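Local structure of putative GH105 family protein (Salmonella enterica subsp. enterica serovar Paratyphi A, 3QWT) at residues W65-G70 with N110-F115; L73-Y77 with I91-F96; A301-L305 with V320-I325. The protein is of unknown function but adopts an alpha/alpha toroid fold and is probably a glycoside hydrolase of family GH105. One frame throughout, in Å; residues are numbered along the deposited sequence.

All three contacts are buried, yet they differ in chemistry. Contact 1, whose centre lies about 11 Å from the centre of the chain, joins the start of helix 67-83 to the turn leading into helix 114-125 and mixes an indole hydrogen bond, water bridges and close backbone packing. Contact 2 takes helix 67-83 further along and sets it against helix 86-102 through apolar packing, without hydrogen bonds between the segments; it is nested inside the loop closed by contact 1 and touches it, as where Pro114 CB lies 3.8 Å from Leu73 CD1. Contact 3 repeats the antiparallel helix pairing of contact 2, at the same 151° but closer, across the chain's centre from contact 1.

Contact 1 of 3, residues W65-G70 with N110-F115; sequences WEWTHG and NTMAPF
The start of helix 67-83 packs against the turn that leads into helix 114-125, an example of how polar groups are settled inside a helical toroid. In residues 65-70, Trp65 is extended, Glu66 takes the N-cap position and a helix begins at Trp67; Glu66 N donates to His69 ND1 (2.8 Å), and Gly70 N closes the first turn on Glu66 O (3.1 Å). CA atoms set the register: Trp67 to Asn110 at 4.5 Å, Glu66 to Thr111 at 4.8 Å, Gly70 to Pro114 at 3.9 Å. Residues 110-113 form a type I turn, Ala113 N bonding to Asn110 O at 3.1 Å. Asn110 (chi1 m) points toward the other segment, its CB 3.5 Å from Trp67 CB; its backbone O makes a CA-H...O contact with Trp67 CA at 3.4 Å. A water receives from Asn110 ND2 (3.3 Å) and donates to Glu66 OE1 (2.4 Å); ND2 also bonds a glycerol, probably from the crystallisation liquor. Thr111 O accepts the hydrogen bond from Trp65 NE1 (3.1 Å, 162°), an in-plane bond reached with Trp65 chi1 t, while Thr111 OG1 bonds to Thr106. Ala113 CB sits 3.7 Å from Gly70 CA, where any beta carbon would clash. A second water donates to both Gly70 O (2.8 Å) and Ala113 O (3.0 Å). Pro114 N also lies 3.7 Å from Gly70 CA, and Pro114 CG 3.9 Å from Trp65 NE1. Phe115 (chi1 m) brings CZ to 3.7 Å from Trp65 CZ2. Chemically, one direct bond and two water bridges link segments otherwise closely packed through Gly70, Ala113, Pro114 and Phe115.

Contact 2 of 3, residues L73-Y77 with I91-F96; sequences LYGMY and IIDDWF
An antiparallel helix pair held by apolar packing, mostly of side chains, shows how rotamers can span a wide axial gap. Residues 73-77 and 91-96 are both regular helix, with segment axes 10.5 Å apart at closest approach and crossing at -151°; the nearest CA pair is Leu73 and Ile92, at 6.3 Å. Leu73 (chi1 m, chi2 t) points toward the other helix and gives the largest buried area of the contact. Its CD1 makes a CH-pi contact over the face of Trp95, 3.9 Å from the centroid of the six-membered ring and 22° off the normal; with Trp95 in chi1 t, chi2 92°, its face is turned to Leu73. The same CD1 lies 3.9 Å from Phe96 CZ, while Leu73 CD2 reaches Ile92 CA at 4.1 Å. One turn on, selenomethionine Met76 extends in m,t,t and brings SE to 3.4 Å from Ile91 CG2. Ile92 (m,t) sends CD1 back across the gap, 4.0 Å from Met76 CB, 3.8 Å from Tyr77 CA and at the edge of the Tyr77 ring. Helices 67-83 and 86-102, consecutive in the chain, form one helical hairpin, the repeating unit of an alpha/alpha toroid. Around it, helix 23-37 packs on Met76 and Ile91, the loop residue Trp62 meets Leu73, Met76 and Trp95, and helix 114-125 covers Leu73 and Phe96 through Pro114, Thr117 and Leu118.

Contact 3 of 3, residues A301-L305 with V320-I325; sequences AYGIL and VAEKAI
Small residues allow one helix to settle close against another, a principle seen where residues 301-305 meet 320-325. Both segments are regular helix, their axes 8.9 Å apart at closest approach and crossing at -151°, with Ala301 CA only 5.0 Å from Ala321 CA. The bump at the middle is the Ala321 methyl: its CB fits between Ile304 CG2 at 4.0 Å and Leu305 CD2 at 3.6 Å, with Ala301 O farther off at 4.4 Å. This antiparallel pairing of helices 294-309 and 318-330, successive in sequence, is a helical hairpin of the alpha/alpha toroid, in the clan of six-hairpin glycosidases. Ala301 CB in turn enters the hollow beside Ala324 CB (4.1 Å) and Ile325 CD1 (3.9 Å), the latter placed by an m,m rotamer. Ile304 (m,t) extends CD1 to 3.7 Å from Val320 CG1, and Leu305 (m,t) rests CD1 4.0 Å from Ile325 CG1. Helix 363-377 adds Cys372 against Ala301 and Tyr376 against Ile325.

Contact 1 of 3, residues W65-G70 with N110-F115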
ATOM      1  N   TRP A  65     -31.270   7.523  34.476  1.00 32.86           N
ATOM      2  CA  TRP A  65     -30.108   7.032  33.757  1.00 39.72           C
ATOM      3  C   TRP A  65     -29.824   5.568  34.075  1.00 36.84           C
ATOM      4  O   TRP A  65     -29.199   5.250  35.088  1.00 41.29           O
ATOM      5  CB  TRP A  65     -28.882   7.878  34.104  1.00 38.57           C
ATOM      6  CG  TRP A  65     -27.627   7.574  33.289  1.00 36.06           C
ATOM      7  CD1 TRP A  65     -27.307   6.407  32.636  1.00 36.36           C
ATOM      8  CD2 TRP A  65     -26.534   8.481  33.045  1.00 37.29           C
ATOM      9  NE1 TRP A  65     -26.073   6.533  32.009  1.00 34.79           N
ATOM     10  CE2 TRP A  65     -25.582   7.794  32.250  1.00 33.88           C
ATOM     11  CE3 TRP A  65     -26.261   9.798  33.440  1.00 34.19           C
ATOM     12  CZ2 TRP A  65     -24.388   8.386  31.842  1.00 34.13           C
ATOM     13  CZ3 TRP A  65     -25.073  10.390  33.027  1.00 31.01           C
ATOM     14  CH2 TRP A  65     -24.148   9.682  32.241  1.00 33.20           C
ATOM     15  N   GLU A  66     -30.296   4.674  33.220  1.00 41.14           N
ATOM     16  CA  GLU A  66     -29.800   3.302  33.235  1.00 51.69           C
ATOM     17  C   GLU A  66     -29.947   2.590  31.893  1.00 47.09           C
ATOM     18  O   GLU A  66     -30.280   3.204  30.883  1.00 51.58           O
ATOM     19  CB  GLU A  66     -30.424   2.465  34.347  1.00 61.20           C
ATOM     20  CG  GLU A  66     -29.532   1.276  34.701  1.00 59.53           C
ATOM     21  CD  GLU A  66     -30.285   0.198  35.380  1.00 66.04           C
ATOM     22  OE1 GLU A  66     -29.700  -0.495  36.234  1.00 70.08           O
ATOM     23  OE2 GLU A  66     -31.477   0.041  35.060  1.00 74.76           O
ATOM     24  N   TRP A  67     -29.688   1.291  31.888  1.00 41.68           N
ATOM     25  CA  TRP A  67     -29.646   0.551  30.629  1.00 36.88           C
ATOM     26  C   TRP A  67     -30.930   0.747  29.846  1.00 26.68           C
ATOM     27  O   TRP A  67     -30.934   0.719  28.617  1.00 29.29           O
ATOM     28  CB  TRP A  67     -29.361  -0.938  30.857  1.00 29.06           C
ATOM     29  CG  TRP A  67     -30.482  -1.682  31.531  1.00 34.74           C
ATOM     30  CD1 TRP A  67     -30.680  -1.826  32.876  1.00 36.86           C
ATOM     31  CD2 TRP A  67     -31.557  -2.377  30.892  1.00 39.92           C
ATOM     32  NE1 TRP A  67     -31.807  -2.568  33.113  1.00 39.25           N
ATOM     33  CE2 TRP A  67     -32.368  -2.918  31.913  1.00 35.17           C
ATOM     34  CE3 TRP A  67     -31.915  -2.592  29.559  1.00 46.93           C
ATOM     35  CZ2 TRP A  67     -33.516  -3.663  31.642  1.00 35.28           C
ATOM     36  CZ3 TRP A  67     -33.048  -3.337  29.288  1.00 43.73           C
ATOM     37  CH2 TRP A  67     -33.841  -3.861  30.330  1.00 41.97           C
ATOM     38  N   THR A  68     -32.015   0.974  30.560  1.00 25.40           N
ATOM     39  CA  THR A  68     -33.325   1.014  29.924  1.00 36.54           C
ATOM     40  C   THR A  68     -33.386   2.217  29.007  1.00 35.27           C
ATOM     41  O   THR A  68     -33.786   2.114  27.853  1.00 38.99           O
ATOM     42  CB  THR A  68     -34.467   1.077  30.970  1.00 47.73           C
ATOM     43  OG1 THR A  68     -34.349   2.284  31.740  1.00 52.08           O
ATOM     44  CG2 THR A  68     -34.398  -0.139  31.896  1.00 40.38           C
ATOM     45  N   HIS A  69     -32.975   3.362  29.533  1.00 29.31           N
ATOM     46  CA  HIS A  69     -32.830   4.566  28.727  1.00 33.47           C
ATOM     47  C   HIS A  69     -31.860   4.331  27.581  1.00 30.96           C
ATOM     48  O   HIS A  69     -32.029   4.877  26.494  1.00 32.09           O
ATOM     49  CB  HIS A  69     -32.350   5.727  29.606  1.00 39.21           C
ATOM     50  CG  HIS A  69     -33.110   5.841  30.886  1.00 40.16           C
ATOM     51  ND1 HIS A  69     -32.789   5.111  32.008  1.00 41.16           N
ATOM     52  CD2 HIS A  69     -34.220   6.548  31.204  1.00 42.19           C
ATOM     53  CE1 HIS A  69     -33.645   5.386  32.974  1.00 40.17           C
ATOM     54  NE2 HIS A  69     -34.525   6.257  32.509  1.00 45.12           N
ATOM     55  N   GLY A  70     -30.849   3.506  27.829  1.00 28.23           N
ATOM     56  CA  GLY A  70     -29.871   3.181  26.798  1.00 31.72           C
ATOM     57  C   GLY A  70     -30.574   2.552  25.610  1.00 33.26           C
ATOM     58  O   GLY A  70     -30.394   2.971  24.470  1.00 30.25           O
ATOM     59  N   ASN A 110     -24.470  -1.486  32.726  1.00 32.40           N
ATOM     60  CA  ASN A 110     -25.752  -0.893  32.303  1.00 32.25           C
ATOM     61  C   ASN A 110     -25.756   0.602  31.998  1.00 33.72           C
ATOM     62  O   ASN A 110     -26.330   1.041  30.997  1.00 34.86           O
ATOM     63  CB  ASN A 110     -26.849  -1.206  33.311  1.00 24.11           C
ATOM     64  CG  ASN A 110     -27.204  -2.693  33.330  1.00 33.37           C
ATOM     65  OD1 ASN A 110     -27.120  -3.366  32.306  1.00 27.85           O
ATOM     66  ND2 ASN A 110     -27.595  -3.204  34.498  1.00 28.53           N
ATOM     67  N   THR A 111     -25.127   1.391  32.852  1.00 28.79           N
ATOM     68  CA  THR A 111     -25.083   2.831  32.604  1.00 23.05           C
ATOM     69  C   THR A 111     -24.255   3.178  31.339  1.00 27.70           C
ATOM     70  O   THR A 111     -24.255   4.319  30.868  1.00 26.81           O
ATOM     71  CB  THR A 111     -24.558   3.576  33.835  1.00 24.07           C
ATOM     72  OG1 THR A 111     -23.248   3.094  34.164  1.00 30.12           O
ATOM     73  CG2 THR A 111     -25.510   3.374  35.043  1.00 23.78           C
HETATM   74  N   MSE A 112     -23.585   2.172  30.787  1.00 33.77           N
HETATM   75  CA  MSE A 112     -22.811   2.299  29.541  1.00 32.52           C
HETATM   76  C   MSE A 112     -23.707   2.433  28.308  1.00 30.02           C
HETATM   77  O   MSE A 112     -23.380   3.165  27.367  1.00 32.32           O
HETATM   78  CB  MSE A 112     -21.878   1.076  29.388  1.00 31.59           C
HETATM   79  CG  MSE A 112     -21.107   0.982  28.070  1.00 29.01           C
HETATM   80 SE   MSE A 112     -19.576   2.241  27.958  0.71 49.43          SE
HETATM   81  CE  MSE A 112     -18.601   1.625  29.473  1.00 25.71           C
ATOM     82  N   ALA A 113     -24.840   1.730  28.327  1.00 24.77           N
ATOM     83  CA  ALA A 113     -25.715   1.600  27.146  1.00 21.39           C
ATOM     84  C   ALA A 113     -25.988   2.885  26.380  1.00 26.01           C
ATOM     85  O   ALA A 113     -25.924   2.889  25.152  1.00 30.67           O
ATOM     86  CB  ALA A 113     -27.032   0.919  27.522  1.00 28.47           C
ATOM     87  N   PRO A 114     -26.289   3.986  27.090  1.00 22.53           N
ATOM     88  CA  PRO A 114     -26.571   5.210  26.325  1.00 26.69           C
ATOM     89  C   PRO A 114     -25.412   5.701  25.431  1.00 28.13           C
ATOM     90  O   PRO A 114     -25.636   6.502  24.528  1.00 24.17           O
ATOM     91  CB  PRO A 114     -26.891   6.241  27.416  1.00 27.88           C
ATOM     92  CG  PRO A 114     -27.476   5.394  28.541  1.00 27.32           C
ATOM     93  CD  PRO A 114     -26.673   4.112  28.513  1.00 23.98           C
ATOM     94  N   PHE A 115     -24.197   5.238  25.659  1.00 27.92           N
ATOM     95  CA  PHE A 115     -23.091   5.788  24.876  1.00 33.42           C
ATOM     96  C   PHE A 115     -23.039   5.284  23.438  1.00 34.32           C
ATOM     97  O   PHE A 115     -22.449   5.929  22.562  1.00 28.94           O
ATOM     98  CB  PHE A 115     -21.772   5.686  25.630  1.00 37.74           C
ATOM     99  CG  PHE A 115     -21.759   6.528  26.867  1.00 40.79           C
ATOM    100  CD1 PHE A 115     -21.611   7.903  26.770  1.00 43.01           C
ATOM    101  CD2 PHE A 115     -21.983   5.959  28.114  1.00 40.46           C
ATOM    102  CE1 PHE A 115     -21.636   8.691  27.904  1.00 47.93           C
ATOM    103  CE2 PHE A 115     -22.006   6.741  29.252  1.00 45.78           C
ATOM    104  CZ  PHE A 115     -21.832   8.109  29.151  1.00 46.94           C
TER
HETATM  105  O   HOH W   1     -27.580  -1.286  37.129  1.00 53.33           O
HETATM  106  O   HOH W   2     -28.010   3.835  23.248  1.00 33.80           O

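Contact 2 of 3, residues L73-Y77 with I91-F96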
ATOM      1  N   LEU A  73     -32.995   5.166  23.903  1.00 34.28           N
ATOM      2  CA  LEU A  73     -32.352   6.100  22.982  1.00 39.69           C
ATOM      3  C   LEU A  73     -31.997   5.425  21.645  1.00 36.28           C
ATOM      4  O   LEU A  73     -32.050   6.049  20.588  1.00 34.62           O
ATOM      5  CB  LEU A  73     -31.102   6.735  23.621  1.00 37.25           C
ATOM      6  CG  LEU A  73     -31.320   7.607  24.880  1.00 38.75           C
ATOM      7  CD1 LEU A  73     -30.069   7.628  25.765  1.00 32.66           C
ATOM      8  CD2 LEU A  73     -31.753   9.041  24.531  1.00 30.32           C
ATOM      9  N   TYR A  74     -31.627   4.154  21.692  1.00 30.58           N
ATOM     10  CA  TYR A  74     -31.179   3.470  20.478  1.00 35.39           C
ATOM     11  C   TYR A  74     -32.359   3.248  19.527  1.00 36.27           C
ATOM     12  O   TYR A  74     -32.270   3.503  18.323  1.00 33.06           O
ATOM     13  CB  TYR A  74     -30.512   2.152  20.851  1.00 36.56           C
ATOM     14  CG  TYR A  74     -29.756   1.471  19.749  1.00 38.56           C
ATOM     15  CD1 TYR A  74     -28.865   2.173  18.954  1.00 38.44           C
ATOM     16  CD2 TYR A  74     -29.903   0.106  19.530  1.00 41.28           C
ATOM     17  CE1 TYR A  74     -28.156   1.543  17.953  1.00 41.97           C
ATOM     18  CE2 TYR A  74     -29.201  -0.534  18.539  1.00 45.64           C
ATOM     19  CZ  TYR A  74     -28.321   0.189  17.749  1.00 46.73           C
ATOM     20  OH  TYR A  74     -27.612  -0.445  16.756  1.00 41.36           O
ATOM     21  N   GLY A  75     -33.480   2.795  20.081  1.00 40.37           N
ATOM     22  CA  GLY A  75     -34.688   2.630  19.296  1.00 36.45           C
ATOM     23  C   GLY A  75     -35.090   3.937  18.634  1.00 35.34           C
ATOM     24  O   GLY A  75     -35.378   3.978  17.442  1.00 34.21           O
HETATM   25  N   MSE A  76     -35.108   5.014  19.413  1.00 43.29           N
HETATM   26  CA  MSE A  76     -35.350   6.347  18.867  1.00 43.02           C
HETATM   27  C   MSE A  76     -34.343   6.690  17.777  1.00 41.94           C
HETATM   28  O   MSE A  76     -34.716   7.200  16.712  1.00 38.51           O
HETATM   29  CB  MSE A  76     -35.267   7.401  19.971  1.00 41.11           C
HETATM   30  CG  MSE A  76     -36.424   7.367  20.951  1.00 49.56           C
HETATM   31 SE   MSE A  76     -36.283   8.815  22.274  0.84 65.49          SE
HETATM   32  CE  MSE A  76     -37.790   8.311  23.405  1.00 68.61           C
ATOM     33  N   TYR A  77     -33.064   6.420  18.040  1.00 39.54           N
ATOM     34  CA  TYR A  77     -32.033   6.791  17.079  1.00 39.33           C
ATOM     35  C   TYR A  77     -32.331   6.123  15.749  1.00 36.60           C
ATOM     36  O   TYR A  77     -32.308   6.764  14.705  1.00 37.00           O
ATOM     37  CB  TYR A  77     -30.612   6.441  17.542  1.00 37.46           C
ATOM     38  CG  TYR A  77     -29.619   6.854  16.488  1.00 36.49           C
ATOM     39  CD1 TYR A  77     -29.327   8.197  16.291  1.00 37.99           C
ATOM     40  CD2 TYR A  77     -29.036   5.919  15.636  1.00 34.48           C
ATOM     41  CE1 TYR A  77     -28.454   8.603  15.293  1.00 42.86           C
ATOM     42  CE2 TYR A  77     -28.157   6.321  14.625  1.00 35.40           C
ATOM     43  CZ  TYR A  77     -27.875   7.667  14.468  1.00 41.09           C
ATOM     44  OH  TYR A  77     -27.015   8.094  13.486  1.00 47.08           O
ATOM     45  N   ILE A  91     -35.539  14.906  21.255  1.00 31.90           N
ATOM     46  CA  ILE A  91     -35.712  14.061  22.437  1.00 37.69           C
ATOM     47  C   ILE A  91     -34.388  13.409  22.866  1.00 33.75           C
ATOM     48  O   ILE A  91     -34.045  13.374  24.053  1.00 38.26           O
ATOM     49  CB  ILE A  91     -36.799  12.976  22.208  1.00 42.90           C
ATOM     50  CG1 ILE A  91     -38.184  13.619  22.094  1.00 40.67           C
ATOM     51  CG2 ILE A  91     -36.797  11.963  23.338  1.00 43.23           C
ATOM     52  CD1 ILE A  91     -39.298  12.641  21.693  1.00 39.61           C
ATOM     53  N   ILE A  92     -33.634  12.912  21.894  1.00 32.14           N
ATOM     54  CA  ILE A  92     -32.327  12.314  22.180  1.00 30.46           C
ATOM     55  C   ILE A  92     -31.331  13.321  22.757  1.00 31.36           C
ATOM     56  O   ILE A  92     -30.767  13.119  23.851  1.00 27.01           O
ATOM     57  CB  ILE A  92     -31.730  11.698  20.923  1.00 31.09           C
ATOM     58  CG1 ILE A  92     -32.519  10.446  20.542  1.00 26.49           C
ATOM     59  CG2 ILE A  92     -30.237  11.390  21.115  1.00 24.60           C
ATOM     60  CD1 ILE A  92     -32.326  10.036  19.086  1.00 31.77           C
ATOM     61  N   ASP A  93     -31.118  14.410  22.027  1.00 25.33           N
ATOM     62  CA  ASP A  93     -30.173  15.422  22.479  1.00 35.32           C
ATOM     63  C   ASP A  93     -30.566  15.993  23.847  1.00 40.00           C
ATOM     64  O   ASP A  93     -29.704  16.212  24.709  1.00 36.33           O
ATOM     65  CB  ASP A  93     -30.013  16.525  21.435  1.00 39.83           C
ATOM     66  CG  ASP A  93     -29.379  16.017  20.142  1.00 42.56           C
ATOM     67  OD1 ASP A  93     -28.941  14.836  20.094  1.00 33.54           O
ATOM     68  OD2 ASP A  93     -29.327  16.807  19.173  1.00 43.63           O
ATOM     69  N   ASP A  94     -31.868  16.204  24.052  1.00 40.41           N
ATOM     70  CA  ASP A  94     -32.356  16.698  25.333  1.00 42.22           C
ATOM     71  C   ASP A  94     -32.031  15.732  26.475  1.00 40.93           C
ATOM     72  O   ASP A  94     -31.572  16.157  27.526  1.00 41.57           O
ATOM     73  CB  ASP A  94     -33.863  16.978  25.292  1.00 45.64           C
ATOM     74  CG  ASP A  94     -34.207  18.222  24.493  1.00 46.75           C
ATOM     75  OD1 ASP A  94     -33.293  19.018  24.190  1.00 43.24           O
ATOM     76  OD2 ASP A  94     -35.403  18.396  24.173  1.00 52.48           O
ATOM     77  N   TRP A  95     -32.278  14.440  26.281  1.00 34.24           N
ATOM     78  CA  TRP A  95     -31.961  13.491  27.334  1.00 36.19           C
ATOM     79  C   TRP A  95     -30.497  13.619  27.729  1.00 37.16           C
ATOM     80  O   TRP A  95     -30.160  13.652  28.916  1.00 35.61           O
ATOM     81  CB  TRP A  95     -32.239  12.059  26.896  1.00 30.82           C
ATOM     82  CG  TRP A  95     -32.119  11.068  28.019  1.00 34.55           C
ATOM     83  CD1 TRP A  95     -33.133  10.633  28.837  1.00 36.99           C
ATOM     84  CD2 TRP A  95     -30.935  10.381  28.450  1.00 33.03           C
ATOM     85  NE1 TRP A  95     -32.651   9.724  29.737  1.00 32.41           N
ATOM     86  CE2 TRP A  95     -31.309   9.546  29.529  1.00 30.79           C
ATOM     87  CE3 TRP A  95     -29.597  10.382  28.026  1.00 28.39           C
ATOM     88  CZ2 TRP A  95     -30.395   8.718  30.195  1.00 28.76           C
ATOM     89  CZ3 TRP A  95     -28.687   9.558  28.688  1.00 27.83           C
ATOM     90  CH2 TRP A  95     -29.094   8.733  29.759  1.00 24.89           C
ATOM     91  N   PHE A  96     -29.623  13.670  26.734  1.00 32.98           N
ATOM     92  CA  PHE A  96     -28.199  13.795  27.013  1.00 33.36           C
ATOM     93  C   PHE A  96     -27.856  15.099  27.719  1.00 30.33           C
ATOM     94  O   PHE A  96     -27.084  15.102  28.668  1.00 32.12           O
ATOM     95  CB  PHE A  96     -27.359  13.635  25.745  1.00 27.50           C
ATOM     96  CG  PHE A  96     -27.181  12.209  25.327  1.00 26.72           C
ATOM     97  CD1 PHE A  96     -26.599  11.296  26.188  1.00 21.72           C
ATOM     98  CD2 PHE A  96     -27.603  11.775  24.081  1.00 28.41           C
ATOM     99  CE1 PHE A  96     -26.443   9.974  25.825  1.00 24.91           C
ATOM    100  CE2 PHE A  96     -27.443  10.455  23.706  1.00 28.07           C
ATOM    101  CZ  PHE A  96     -26.865   9.556  24.580  1.00 32.55           C
TER

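Contact 3 of 3, residues A301-L305 with V320-I325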
ATOM      1  N   ALA A 301     -38.283  -9.820  16.563  1.00 40.16           N
ATOM      2  CA  ALA A 301     -38.806  -9.336  15.300  1.00 40.28           C
ATOM      3  C   ALA A 301     -37.734  -8.524  14.597  1.00 39.04           C
ATOM      4  O   ALA A 301     -37.431  -8.758  13.429  1.00 41.11           O
ATOM      5  CB  ALA A 301     -40.049  -8.490  15.527  1.00 42.30           C
ATOM      6  N   TYR A 302     -37.148  -7.573  15.318  1.00 40.12           N
ATOM      7  CA  TYR A 302     -36.126  -6.725  14.729  1.00 36.49           C
ATOM      8  C   TYR A 302     -35.005  -7.537  14.088  1.00 38.27           C
ATOM      9  O   TYR A 302     -34.726  -7.399  12.896  1.00 32.44           O
ATOM     10  CB  TYR A 302     -35.543  -5.774  15.763  1.00 41.77           C
ATOM     11  CG  TYR A 302     -34.345  -5.013  15.235  1.00 47.80           C
ATOM     12  CD1 TYR A 302     -34.509  -3.918  14.398  1.00 50.52           C
ATOM     13  CD2 TYR A 302     -33.051  -5.399  15.561  1.00 46.01           C
ATOM     14  CE1 TYR A 302     -33.416  -3.226  13.907  1.00 51.37           C
ATOM     15  CE2 TYR A 302     -31.956  -4.717  15.077  1.00 44.50           C
ATOM     16  CZ  TYR A 302     -32.140  -3.629  14.250  1.00 47.98           C
ATOM     17  OH  TYR A 302     -31.045  -2.938  13.768  1.00 44.81           O
ATOM     18  N   GLY A 303     -34.375  -8.391  14.886  1.00 42.84           N
ATOM     19  CA  GLY A 303     -33.214  -9.140  14.436  1.00 39.17           C
ATOM     20  C   GLY A 303     -33.520 -10.042  13.265  1.00 42.47           C
ATOM     21  O   GLY A 303     -32.771 -10.091  12.282  1.00 46.36           O
ATOM     22  N   ILE A 304     -34.625 -10.771  13.370  1.00 39.72           N
ATOM     23  CA  ILE A 304     -35.019 -11.677  12.309  1.00 34.30           C
ATOM     24  C   ILE A 304     -35.272 -10.901  11.025  1.00 32.11           C
ATOM     25  O   ILE A 304     -34.843 -11.306   9.952  1.00 34.41           O
ATOM     26  CB  ILE A 304     -36.237 -12.506  12.711  1.00 31.36           C
ATOM     27  CG1 ILE A 304     -35.879 -13.381  13.912  1.00 34.78           C
ATOM     28  CG2 ILE A 304     -36.709 -13.365  11.539  1.00 32.56           C
ATOM     29  CD1 ILE A 304     -37.049 -14.191  14.481  1.00 41.21           C
ATOM     30  N   LEU A 305     -35.942  -9.766  11.137  1.00 38.05           N
ATOM     31  CA  LEU A 305     -36.149  -8.912   9.978  1.00 35.86           C
ATOM     32  C   LEU A 305     -34.824  -8.482   9.374  1.00 35.45           C
ATOM     33  O   LEU A 305     -34.624  -8.580   8.171  1.00 39.75           O
ATOM     34  CB  LEU A 305     -36.939  -7.668  10.370  1.00 32.43           C
ATOM     35  CG  LEU A 305     -38.448  -7.818  10.459  1.00 37.49           C
ATOM     36  CD1 LEU A 305     -39.087  -6.555  11.041  1.00 32.25           C
ATOM     37  CD2 LEU A 305     -38.991  -8.137   9.077  1.00 41.85           C
ATOM     38  N   VAL A 320     -41.921 -15.710  10.038  1.00 49.00           N
ATOM     39  CA  VAL A 320     -41.775 -15.597  11.482  1.00 51.66           C
ATOM     40  C   VAL A 320     -41.808 -14.134  11.934  1.00 46.82           C
ATOM     41  O   VAL A 320     -42.568 -13.752  12.839  1.00 38.89           O
ATOM     42  CB  VAL A 320     -40.471 -16.207  11.946  1.00 48.31           C
ATOM     43  CG1 VAL A 320     -40.205 -15.800  13.386  1.00 41.18           C
ATOM     44  CG2 VAL A 320     -40.536 -17.717  11.792  1.00 43.74           C
ATOM     45  N   ALA A 321     -40.977 -13.323  11.290  1.00 47.62           N
ATOM     46  CA  ALA A 321     -40.928 -11.890  11.567  1.00 47.00           C
ATOM     47  C   ALA A 321     -42.308 -11.258  11.381  1.00 51.01           C
ATOM     48  O   ALA A 321     -42.805 -10.557  12.265  1.00 51.42           O
ATOM     49  CB  ALA A 321     -39.911 -11.219  10.673  1.00 37.23           C
ATOM     50  N   GLU A 322     -42.915 -11.519  10.226  1.00 48.61           N
ATOM     51  CA  GLU A 322     -44.233 -10.986   9.876  1.00 53.41           C
ATOM     52  C   GLU A 322     -45.303 -11.300  10.918  1.00 52.27           C
ATOM     53  O   GLU A 322     -46.106 -10.431  11.268  1.00 55.87           O
ATOM     54  CB  GLU A 322     -44.668 -11.515   8.509  1.00 55.65           C
ATOM     55  CG  GLU A 322     -46.087 -11.157   8.121  1.00 66.22           C
ATOM     56  CD  GLU A 322     -46.253  -9.691   7.770  1.00 70.92           C
ATOM     57  OE1 GLU A 322     -45.221  -9.028   7.502  1.00 61.33           O
ATOM     58  OE2 GLU A 322     -47.416  -9.211   7.761  1.00 74.03           O
ATOM     59  N   LYS A 323     -45.323 -12.536  11.406  1.00 51.08           N
ATOM     60  CA  LYS A 323     -46.248 -12.893  12.476  1.00 52.41           C
ATOM     61  C   LYS A 323     -45.951 -12.070  13.727  1.00 54.83           C
ATOM     62  O   LYS A 323     -46.850 -11.462  14.298  1.00 54.16           O
ATOM     63  CB  LYS A 323     -46.183 -14.383  12.797  1.00 52.24           C
ATOM     64  CG  LYS A 323     -46.481 -15.257  11.605  1.00 59.39           C
ATOM     65  CD  LYS A 323     -46.617 -16.715  11.997  1.00 67.34           C
ATOM     66  CE  LYS A 323     -46.865 -17.572  10.758  1.00 75.08           C
ATOM     67  NZ  LYS A 323     -46.889 -19.025  11.081  1.00 80.18           N
ATOM     68  N   ALA A 324     -44.688 -12.046  14.149  1.00 46.90           N
ATOM     69  CA  ALA A 324     -44.329 -11.296  15.348  1.00 44.75           C
ATOM     70  C   ALA A 324     -44.725  -9.829  15.229  1.00 37.85           C
ATOM     71  O   ALA A 324     -45.175  -9.226  16.194  1.00 39.78           O
ATOM     72  CB  ALA A 324     -42.834 -11.429  15.654  1.00 49.14           C
ATOM     73  N   ILE A 325     -44.543  -9.251  14.050  1.00 41.95           N
ATOM     74  CA  ILE A 325     -44.858  -7.841  13.845  1.00 47.43           C
ATOM     75  C   ILE A 325     -46.364  -7.584  13.973  1.00 52.32           C
ATOM     76  O   ILE A 325     -46.791  -6.590  14.562  1.00 51.94           O
ATOM     77  CB  ILE A 325     -44.340  -7.324  12.484  1.00 47.42           C
ATOM     78  CG1 ILE A 325     -42.804  -7.162  12.501  1.00 45.45           C
ATOM     79  CG2 ILE A 325     -44.993  -6.005  12.143  1.00 43.75           C
ATOM     80  CD1 ILE A 325     -42.287  -6.105  13.487  1.00 39.11           C
TER